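Local coordinates for teicoplanin pseudoaglycone deacetylases Orf2 (Actinoplanes teichomyceticus, PDB 3DFF), which probably removes the acetyl group from the amino sugar of the teicoplanin pseudoaglycone in a zinc-dependent hydrolysis during antibiotic biosynthesis, at residues P15-A20 and Y74-D79. Sequence-based numbering, arbitrary orientation.
Sequences PHLDDA and YRRKED. With ZN (zinc ion), chain B.
Leu-17 and Asp-18 meet Arg-75 beside the zinc site of this PIG-L-type deacetylase, where the PHLDD motif leaves strand 9-14 and enters helix 19-33. Arg-75 NH2 donates to Leu-17 O at 3.0 Å with an N-H...O angle of 148°; the nitrogen stands above the carbonyl plane, not on a lone pair. The same nitrogen forms a long salt bridge to Asp-18 OD2 (3.4 Å), and the two planar groups are turned 65° apart, which excludes a flat, two-pronged pairing. A bend at chi3 (68°) turns the otherwise extended Arg-75 chain toward the motif. Water 2 lies in the guanidinium plane, accepting from Arg-75 NE and donating to both Leu-17 O and Glu-78 OE1, so that carbonyl receives two bonds from the side of helix 71-85.

The apolar half rests on Leu-17, centre of an inverse gamma turn, whose CB points at the helix. Its two methyls divide the work: CD1 packs on Arg-75 CB at 3.7 Å, while CD2 lies 3.6 Å from Asp-79 CG, the two side chains crossing at about a right angle. Asp-79 is held in turn by hydrogen bonds that its OD1 accepts from Tyr-229 OH and its OD2 from His-92 NE2, and water 1 donates to OD1.

On the metal side, His-16 ND1 and both oxygens of Asp-19 bind zinc, with His-164 and two waters completing the site; Asp-163 engages His-16 NE2. Asp-18 is linked to the ion through water 3, which binds zinc and donates to Asp-18 OD1, so Arg-75 touches a second-shell carboxylate. Asp-19 OD2, 2.1 Å from zinc, also accepts from His-16 N through its anti lone pair.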
loop_
_atom_site.group_PDB
_atom_site.type_symbol
_atom_site.label_atom_id
_atom_site.label_comp_id
_atom_site.label_asym_id
_atom_site.label_seq_id
_atom_site.Cartn_x
_atom_site.Cartn_y
_atom_site.Cartn_z
ATOM N N PRO A 15 -1.003 1.165 2.386
ATOM C CA PRO A 15 -0.233 0.856 3.605
ATOM C C PRO A 15 0.957 1.790 3.744
ATOM O O PRO A 15 1.110 2.428 4.797
ATOM C CB PRO A 15 0.231 -0.608 3.407
ATOM C CG PRO A 15 -0.500 -1.104 2.245
ATOM C CD PRO A 15 -1.008 0.050 1.423
ATOM N N HIS A 16 1.792 1.875 2.703
ATOM C CA HIS A 16 3.029 2.649 2.753
ATOM C C HIS A 16 3.042 3.713 1.686
ATOM O O HIS A 16 2.198 3.724 0.789
ATOM C CB HIS A 16 4.247 1.757 2.508
ATOM C CG HIS A 16 4.381 0.651 3.492
ATOM N ND1 HIS A 16 4.376 -0.678 3.120
ATOM C CD2 HIS A 16 4.554 0.670 4.835
ATOM C CE1 HIS A 16 4.539 -1.428 4.196
ATOM N NE2 HIS A 16 4.627 -0.635 5.250
ATOM N N LEU A 17 4.024 4.607 1.791
ATOM C CA LEU A 17 4.202 5.694 0.839
ATOM C C LEU A 17 4.843 5.174 -0.452
ATOM O O LEU A 17 6.069 5.246 -0.634
ATOM C CB LEU A 17 5.027 6.816 1.495
ATOM C CG LEU A 17 4.391 7.445 2.744
ATOM C CD1 LEU A 17 5.410 8.120 3.613
ATOM C CD2 LEU A 17 3.296 8.473 2.333
ATOM N N ASP A 18 3.988 4.626 -1.315
ATOM C CA ASP A 18 4.337 4.092 -2.647
ATOM C C ASP A 18 3.330 3.059 -3.139
ATOM O O ASP A 18 3.168 2.888 -4.337
ATOM C CB ASP A 18 5.752 3.502 -2.722
ATOM C CG ASP A 18 6.006 2.371 -1.694
ATOM O OD1 ASP A 18 5.097 1.939 -0.958
ATOM O OD2 ASP A 18 7.178 1.939 -1.610
ATOM N N ASP A 19 2.653 2.360 -2.232
ATOM C CA ASP A 19 1.922 1.150 -2.633
ATOM C C ASP A 19 0.758 1.456 -3.568
ATOM O O ASP A 19 0.554 0.745 -4.555
ATOM C CB ASP A 19 1.407 0.365 -1.416
ATOM C CG ASP A 19 2.521 -0.300 -0.634
ATOM O OD1 ASP A 19 3.287 -1.096 -1.215
ATOM O OD2 ASP A 19 2.631 -0.030 0.575
ATOM N N ALA A 20 0.005 2.505 -3.261
ATOM C CA ALA A 20 -1.172 2.861 -4.074
ATOM C C ALA A 20 -0.751 3.235 -5.478
ATOM O O ALA A 20 -1.436 2.868 -6.463
ATOM C CB ALA A 20 -1.940 4.032 -3.419
ATOM N N TYR A 74 11.191 12.643 3.980
ATOM C CA TYR A 74 11.627 12.442 2.593
ATOM C C TYR A 74 10.561 11.677 1.818
ATOM O O TYR A 74 10.194 12.068 0.710
ATOM C CB TYR A 74 12.956 11.683 2.510
ATOM C CG TYR A 74 14.199 12.541 2.635
ATOM C CD1 TYR A 74 14.724 12.851 3.887
ATOM C CD2 TYR A 74 14.862 13.017 1.505
ATOM C CE1 TYR A 74 15.862 13.640 4.030
ATOM C CE2 TYR A 74 16.025 13.814 1.636
ATOM C CZ TYR A 74 16.508 14.116 2.907
ATOM O OH TYR A 74 17.637 14.893 3.060
ATOM N N ARG A 75 10.040 10.605 2.411
ATOM C CA ARG A 75 9.073 9.753 1.733
ATOM C C ARG A 75 7.716 10.422 1.567
ATOM O O ARG A 75 7.007 10.213 0.568
ATOM C CB ARG A 75 8.952 8.406 2.465
ATOM C CG ARG A 75 10.214 7.566 2.352
ATOM C CD ARG A 75 9.958 6.139 2.823
ATOM N NE ARG A 75 9.063 5.424 1.918
ATOM C CZ ARG A 75 8.581 4.205 2.159
ATOM N NH1 ARG A 75 8.889 3.587 3.289
ATOM N NH2 ARG A 75 7.774 3.616 1.288
ATOM N N ARG A 76 7.345 11.248 2.545
ATOM C CA ARG A 76 6.111 11.993 2.437
ATOM C C ARG A 76 6.208 12.964 1.274
ATOM O O ARG A 76 5.235 13.113 0.534
ATOM C CB ARG A 76 5.830 12.790 3.707
ATOM C CG ARG A 76 5.149 11.970 4.782
ATOM C CD ARG A 76 4.872 12.871 5.985
ATOM N NE ARG A 76 4.191 12.145 7.052
ATOM C CZ ARG A 76 3.474 12.733 8.007
ATOM N NH1 ARG A 76 3.310 14.052 7.990
ATOM N NH2 ARG A 76 2.895 12.013 8.948
ATOM N N LYS A 77 7.359 13.627 1.131
ATOM C CA LYS A 77 7.543 14.576 0.013
ATOM C C LYS A 77 7.487 13.864 -1.334
ATOM O O LYS A 77 6.866 14.368 -2.275
ATOM C CB LYS A 77 8.838 15.375 0.150
ATOM C CG LYS A 77 8.790 16.349 1.318
ATOM C CD LYS A 77 10.065 17.176 1.399
ATOM C CE LYS A 77 9.925 18.245 2.473
ATOM N NZ LYS A 77 11.221 18.934 2.725
ATOM N N GLU A 78 8.085 12.674 -1.414
ATOM C CA GLU A 78 7.990 11.855 -2.632
ATOM C C GLU A 78 6.551 11.513 -2.972
ATOM O O GLU A 78 6.146 11.587 -4.143
ATOM C CB GLU A 78 8.772 10.545 -2.485
ATOM C CG GLU A 78 10.250 10.700 -2.468
ATOM C CD GLU A 78 10.984 9.400 -2.195
ATOM O OE1 GLU A 78 10.350 8.360 -1.883
ATOM O OE2 GLU A 78 12.222 9.446 -2.260
ATOM N N ASP A 79 5.779 11.125 -1.954
ATOM C CA ASP A 79 4.395 10.728 -2.132
ATOM C C ASP A 79 3.559 11.900 -2.651
ATOM O O ASP A 79 2.703 11.737 -3.521
ATOM C CB ASP A 79 3.840 10.219 -0.804
ATOM C CG ASP A 79 2.458 9.621 -0.926
ATOM O OD1 ASP A 79 2.276 8.600 -1.651
ATOM O OD2 ASP A 79 1.537 10.144 -0.272
HETATM ZN ZN ZN B . 4.134 -1.414 1.176
HETATM O O HOH W 1 0.872 6.402 -0.849
HETATM O O HOH W 2 8.637 6.482 -0.639
HETATM O O HOH W 3 5.638 -0.160 0.391
HETATM O O HOH W 4 5.472 -2.901 1.276
#